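Local coordinates for protein salmonella typhimurium DB7155 bacteriophage DET7 tailspike (Bacteriophage, PDB 2V5I) that probably binds and hydrolyses the O-antigen of Salmonella as the trimeric, beta-helical receptor-binding tailspike of a myovirus, at residues N380-V394 against Q405-I419. Numbering follows the deposited sequence.
Sequences NFDSDQIIIIGDCIV and QPSNGLVISAPNSTI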
loop_
_atom_site.group_PDB
_atom_site.type_symbol
_atom_site.label_atom_id
_atom_site.label_comp_id
_atom_site.label_asym_id
_atom_site.label_seq_id
_atom_site.Cartn_x
_atom_site.Cartn_y
_atom_site.Cartn_z
ATOM N N ASN A 380 0.549 -10.782 26.245
ATOM C CA ASN A 380 0.002 -12.090 26.629
ATOM C C ASN A 380 -1.311 -12.028 27.392
ATOM O O ASN A 380 -1.534 -12.785 28.392
ATOM C CB ASN A 380 1.044 -12.907 27.387
ATOM C CG ASN A 380 0.750 -14.407 27.378
ATOM O OD1 ASN A 380 0.002 -14.912 26.531
ATOM N ND2 ASN A 380 1.334 -15.121 28.352
ATOM N N PHE A 381 -2.207 -11.171 26.939
ATOM C CA PHE A 381 -3.596 -11.189 27.383
ATOM C C PHE A 381 -4.266 -12.520 27.014
ATOM O O PHE A 381 -3.818 -13.222 26.115
ATOM C CB PHE A 381 -4.402 -10.078 26.734
ATOM C CG PHE A 381 -4.059 -8.690 27.213
ATOM C CD1 PHE A 381 -4.713 -8.142 28.296
ATOM C CD2 PHE A 381 -3.198 -7.896 26.499
ATOM C CE1 PHE A 381 -4.433 -6.840 28.701
ATOM C CE2 PHE A 381 -2.903 -6.598 26.887
ATOM C CZ PHE A 381 -3.508 -6.076 27.986
ATOM N N ASP A 382 -5.341 -12.881 27.709
ATOM C CA ASP A 382 -6.109 -14.035 27.299
ATOM C C ASP A 382 -6.993 -13.684 26.090
ATOM O O ASP A 382 -8.221 -13.506 26.199
ATOM C CB ASP A 382 -6.932 -14.553 28.485
ATOM C CG ASP A 382 -7.516 -15.922 28.222
ATOM O OD1 ASP A 382 -6.986 -16.650 27.346
ATOM O OD2 ASP A 382 -8.507 -16.260 28.899
ATOM N N SER A 383 -6.353 -13.563 24.924
ATOM C CA SER A 383 -7.017 -13.101 23.706
ATOM C C SER A 383 -6.328 -13.728 22.498
ATOM O O SER A 383 -5.154 -14.072 22.551
ATOM C CB SER A 383 -6.917 -11.574 23.569
ATOM O OG SER A 383 -7.551 -11.117 22.381
ATOM N N ASP A 384 -7.080 -13.904 21.431
ATOM C CA ASP A 384 -6.492 -14.272 20.181
ATOM C C ASP A 384 -5.935 -13.029 19.497
ATOM O O ASP A 384 -6.417 -11.936 19.754
ATOM C CB ASP A 384 -7.532 -14.928 19.303
ATOM C CG ASP A 384 -8.232 -16.099 20.020
ATOM O OD1 ASP A 384 -7.540 -16.898 20.674
ATOM O OD2 ASP A 384 -9.474 -16.177 19.965
ATOM N N GLN A 385 -4.989 -13.200 18.585
ATOM C CA GLN A 385 -4.370 -12.052 17.902
ATOM C C GLN A 385 -5.270 -11.456 16.844
ATOM O O GLN A 385 -5.291 -10.217 16.660
ATOM C CB GLN A 385 -3.028 -12.440 17.333
ATOM C CG GLN A 385 -1.973 -12.770 18.422
ATOM C CD GLN A 385 -0.788 -13.561 17.922
ATOM O OE1 GLN A 385 -0.240 -13.305 16.853
ATOM N NE2 GLN A 385 -0.367 -14.522 18.718
ATOM N N ILE A 386 -5.905 -12.324 16.040
ATOM C CA ILE A 386 -6.715 -11.916 14.925
ATOM C C ILE A 386 -8.059 -12.644 15.112
ATOM O O ILE A 386 -8.093 -13.870 15.091
ATOM C CB ILE A 386 -6.038 -12.348 13.595
ATOM C CG1 ILE A 386 -4.652 -11.691 13.421
ATOM C CG2 ILE A 386 -6.934 -12.086 12.422
ATOM C CD1 ILE A 386 -3.737 -12.472 12.434
ATOM N N ILE A 387 -9.152 -11.907 15.265
ATOM C CA ILE A 387 -10.480 -12.466 15.541
ATOM C C ILE A 387 -11.450 -11.938 14.495
ATOM O O ILE A 387 -11.502 -10.731 14.253
ATOM C CB ILE A 387 -10.954 -11.993 16.908
ATOM C CG1 ILE A 387 -10.026 -12.541 17.996
ATOM C CG2 ILE A 387 -12.438 -12.380 17.126
ATOM C CD1 ILE A 387 -9.858 -11.585 19.205
ATOM N N ILE A 388 -12.147 -12.850 13.811
ATOM C CA ILE A 388 -13.237 -12.516 12.923
ATOM C C ILE A 388 -14.395 -13.393 13.366
ATOM O O ILE A 388 -14.258 -14.598 13.435
ATOM C CB ILE A 388 -12.918 -12.779 11.428
ATOM C CG1 ILE A 388 -11.654 -12.011 11.002
ATOM C CG2 ILE A 388 -14.111 -12.405 10.559
ATOM C CD1 ILE A 388 -11.206 -12.320 9.583
ATOM N N ILE A 389 -15.564 -12.797 13.609
ATOM C CA ILE A 389 -16.693 -13.553 14.180
ATOM C C ILE A 389 -17.568 -14.218 13.135
ATOM O O ILE A 389 -17.892 -15.395 13.270
ATOM C CB ILE A 389 -17.590 -12.621 15.020
ATOM C CG1 ILE A 389 -16.796 -12.021 16.163
ATOM C CG2 ILE A 389 -18.838 -13.366 15.515
ATOM C CD1 ILE A 389 -16.224 -13.023 17.175
ATOM N N GLY A 390 -17.937 -13.491 12.088
ATOM C CA GLY A 390 -18.865 -13.979 11.087
ATOM C C GLY A 390 -18.287 -14.513 9.799
ATOM O O GLY A 390 -17.105 -14.904 9.743
ATOM N N ASP A 391 -19.144 -14.634 8.779
ATOM C CA ASP A 391 -18.822 -15.318 7.511
ATOM C C ASP A 391 -18.084 -14.391 6.548
ATOM O O ASP A 391 -18.715 -13.733 5.725
ATOM C CB ASP A 391 -20.091 -15.834 6.837
ATOM C CG ASP A 391 -21.142 -14.723 6.573
ATOM O OD1 ASP A 391 -21.386 -13.834 7.443
ATOM O OD2 ASP A 391 -21.735 -14.742 5.465
ATOM N N CYS A 392 -16.765 -14.331 6.691
ATOM C CA CYS A 392 -15.954 -13.349 5.943
ATOM C C CYS A 392 -14.934 -14.073 5.039
ATOM O O CYS A 392 -14.825 -15.298 5.072
ATOM C CB CYS A 392 -15.280 -12.421 6.952
ATOM S SG CYS A 392 -16.579 -11.366 7.827
ATOM N N ILE A 393 -14.232 -13.293 4.214
ATOM C CA ILE A 393 -13.177 -13.781 3.298
ATOM C C ILE A 393 -11.933 -12.988 3.631
ATOM O O ILE A 393 -12.024 -11.756 3.799
ATOM C CB ILE A 393 -13.560 -13.488 1.811
ATOM C CG1 ILE A 393 -14.793 -14.285 1.377
ATOM C CG2 ILE A 393 -12.393 -13.712 0.838
ATOM C CD1 ILE A 393 -14.645 -15.730 1.444
ATOM N N VAL A 394 -10.787 -13.672 3.798
ATOM C CA VAL A 394 -9.504 -12.988 3.931
ATOM C C VAL A 394 -8.625 -13.422 2.749
ATOM O O VAL A 394 -8.429 -14.606 2.535
ATOM C CB VAL A 394 -8.823 -13.322 5.275
ATOM C CG1 VAL A 394 -7.539 -12.566 5.384
ATOM C CG2 VAL A 394 -9.758 -12.995 6.357
ATOM N N GLN A 405 6.016 -16.260 20.382
ATOM C CA GLN A 405 4.550 -16.269 20.493
ATOM C C GLN A 405 4.104 -16.166 21.932
ATOM O O GLN A 405 4.694 -16.782 22.810
ATOM C CB GLN A 405 3.981 -17.547 19.872
ATOM C CG GLN A 405 4.062 -17.603 18.362
ATOM C CD GLN A 405 3.048 -16.717 17.677
ATOM O OE1 GLN A 405 1.992 -16.396 18.235
ATOM N NE2 GLN A 405 3.380 -16.268 16.477
ATOM N N PRO A 406 3.033 -15.420 22.186
ATOM C CA PRO A 406 2.477 -15.442 23.540
ATOM C C PRO A 406 1.904 -16.818 23.871
ATOM O O PRO A 406 1.394 -17.497 22.979
ATOM C CB PRO A 406 1.329 -14.423 23.490
ATOM C CG PRO A 406 1.056 -14.172 22.088
ATOM C CD PRO A 406 2.272 -14.559 21.275
ATOM N N SER A 407 1.984 -17.201 25.143
ATOM C CA SER A 407 1.485 -18.501 25.551
ATOM C C SER A 407 -0.039 -18.595 25.473
ATOM O O SER A 407 -0.566 -19.679 25.201
ATOM C CB SER A 407 2.005 -18.890 26.936
ATOM O OG SER A 407 1.420 -18.119 27.947
ATOM N N ASN A 408 -0.753 -17.502 25.684
ATOM C CA ASN A 408 -2.207 -17.503 25.603
ATOM C C ASN A 408 -2.710 -17.251 24.207
ATOM O O ASN A 408 -2.083 -16.491 23.443
ATOM C CB ASN A 408 -2.816 -16.430 26.503
ATOM C CG ASN A 408 -2.518 -16.660 27.954
ATOM O OD1 ASN A 408 -2.608 -17.788 28.426
ATOM N ND2 ASN A 408 -2.162 -15.602 28.680
ATOM N N GLY A 409 -3.845 -17.878 23.883
ATOM C CA GLY A 409 -4.608 -17.526 22.702
ATOM C C GLY A 409 -4.150 -18.146 21.409
ATOM O O GLY A 409 -3.050 -18.730 21.322
ATOM N N LEU A 410 -4.980 -17.975 20.400
ATOM C CA LEU A 410 -4.662 -18.372 19.044
ATOM C C LEU A 410 -4.041 -17.194 18.266
ATOM O O LEU A 410 -4.245 -16.033 18.614
ATOM C CB LEU A 410 -5.921 -18.807 18.304
ATOM C CG LEU A 410 -6.695 -19.980 18.928
ATOM C CD1 LEU A 410 -8.082 -20.118 18.322
ATOM C CD2 LEU A 410 -5.873 -21.208 18.676
ATOM N N VAL A 411 -3.417 -17.501 17.157
ATOM C CA VAL A 411 -2.981 -16.451 16.239
ATOM C C VAL A 411 -4.222 -15.966 15.483
ATOM O O VAL A 411 -4.465 -14.768 15.406
ATOM C CB VAL A 411 -1.900 -16.927 15.290
ATOM C CG1 VAL A 411 -1.552 -15.852 14.237
ATOM C CG2 VAL A 411 -0.673 -17.292 16.057
ATOM N N ILE A 412 -4.978 -16.909 14.888
ATOM C CA ILE A 412 -6.190 -16.597 14.156
ATOM C C ILE A 412 -7.358 -17.399 14.717
ATOM O O ILE A 412 -7.255 -18.608 14.854
ATOM C CB ILE A 412 -6.062 -16.984 12.653
ATOM C CG1 ILE A 412 -5.048 -16.075 11.990
ATOM C CG2 ILE A 412 -7.437 -16.846 11.916
ATOM C CD1 ILE A 412 -4.579 -16.554 10.624
ATOM N N SER A 413 -8.458 -16.701 14.980
ATOM C CA SER A 413 -9.748 -17.308 15.304
ATOM C C SER A 413 -10.808 -16.690 14.399
ATOM O O SER A 413 -11.326 -15.578 14.632
ATOM C CB SER A 413 -10.055 -17.021 16.757
ATOM O OG SER A 413 -11.358 -17.468 17.121
ATOM N N ALA A 414 -11.099 -17.426 13.329
ATOM C CA ALA A 414 -12.034 -17.015 12.284
ATOM C C ALA A 414 -12.839 -18.209 11.807
ATOM O O ALA A 414 -12.775 -18.629 10.657
ATOM C CB ALA A 414 -11.280 -16.353 11.124
ATOM N N PRO A 415 -13.615 -18.788 12.731
ATOM C CA PRO A 415 -14.242 -20.081 12.487
ATOM C C PRO A 415 -15.283 -20.155 11.391
ATOM O O PRO A 415 -15.589 -21.267 10.936
ATOM C CB PRO A 415 -14.855 -20.425 13.845
ATOM C CG PRO A 415 -14.976 -19.146 14.592
ATOM C CD PRO A 415 -13.926 -18.222 14.063
ATOM N N ASN A 416 -15.827 -19.019 10.952
ATOM C CA ASN A 416 -16.802 -19.001 9.888
ATOM C C ASN A 416 -16.255 -18.368 8.587
ATOM O O ASN A 416 -17.041 -18.128 7.645
ATOM C CB ASN A 416 -18.007 -18.226 10.370
ATOM C CG ASN A 416 -18.681 -18.877 11.573
ATOM O OD1 ASN A 416 -19.004 -20.069 11.538
ATOM N ND2 ASN A 416 -18.924 -18.085 12.635
ATOM N N SER A 417 -14.937 -18.147 8.526
ATOM C CA SER A 417 -14.327 -17.456 7.402
ATOM C C SER A 417 -13.511 -18.409 6.521
ATOM O O SER A 417 -13.037 -19.437 7.006
ATOM C CB SER A 417 -13.420 -16.360 7.924
ATOM O OG SER A 417 -14.203 -15.363 8.601
ATOM N N THR A 418 -13.277 -17.981 5.285
ATOM C CA THR A 418 -12.348 -18.637 4.395
ATOM C C THR A 418 -11.142 -17.728 4.217
ATOM O O THR A 418 -11.311 -16.543 3.935
ATOM C CB THR A 418 -13.003 -18.920 3.064
ATOM O OG1 THR A 418 -14.046 -19.911 3.283
ATOM C CG2 THR A 418 -11.981 -19.454 2.060
ATOM N N ILE A 419 -9.943 -18.310 4.345
ATOM C CA ILE A 419 -8.695 -17.583 4.271
ATOM C C ILE A 419 -7.817 -18.194 3.197
ATOM O O ILE A 419 -7.733 -19.411 3.076
ATOM C CB ILE A 419 -7.967 -17.579 5.644
ATOM C CG1 ILE A 419 -8.909 -16.922 6.691
ATOM C CG2 ILE A 419 -6.590 -16.897 5.477
ATOM C CD1 ILE A 419 -8.286 -16.683 7.970
HETATM O O HOH W 1 -2.401 -14.646 21.413
HETATM O O HOH W 2 1.671 -14.307 15.188
HETATM O O HOH W 3 -15.113 -16.164 11.208
HETATM O O HOH W 4 -13.652 -15.784 16.570
HETATM O O HOH W 5 -17.084 -17.118 4.480
#
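Asn380 swings CG away from its own backbone N (chi1 -159°), which carries the amide across to 405-419, while Asn408, with CG turned beside its backbone N (chi1 -63°), reaches back to meet it. The two amides grip each other's main chain: Asn380 OD1 takes Asn408 N on a lone pair at 2.8 Å, and Asn408 ND2 gives to Asn380 O from above the carbonyl plane at 2.9 Å. Asn380 ND2 then binds Ser407 OG. Further along, Asp384 OD1 receives Leu410 N on its anti side, 2.8 Å and nearly straight at 172°. The extended Gln385 side chain sends NE2 to Gln405 OE1 at 3.1 Å, the two amides almost coplanar, and a water joins Gln385 OE1 to Gln405 NE2.

Strands 386-388 and 412-414 run parallel, Ile386 beside Ile412 and Ile387 beside Ser413, with Ser413 N on Ile386 O and Ile388 N on Ser413 O. Inside the coil, Ile386 CD1 lies against Ile412 CG1 at 3.9 Å, both side chains pointing the same way. At the corner Asn416 ND2 reaches back to the preceding rung and donates to Ile389 O at 3.0 Å, and one water ties Ile388 O and Gly390 O to Asn416 N and Ser417 OG. Beyond it a separate ladder begins on another face, shifted by one: Ile393 beside Thr418, Val394 beside Ile419.

These are successive rungs of the right-handed parallel beta-helix of the P22 tailspike family: backbone bonds and aligned aliphatic side chains join the strands, while before them and at the corner side-chain amides, a carboxylate and waters take up main-chain polar groups.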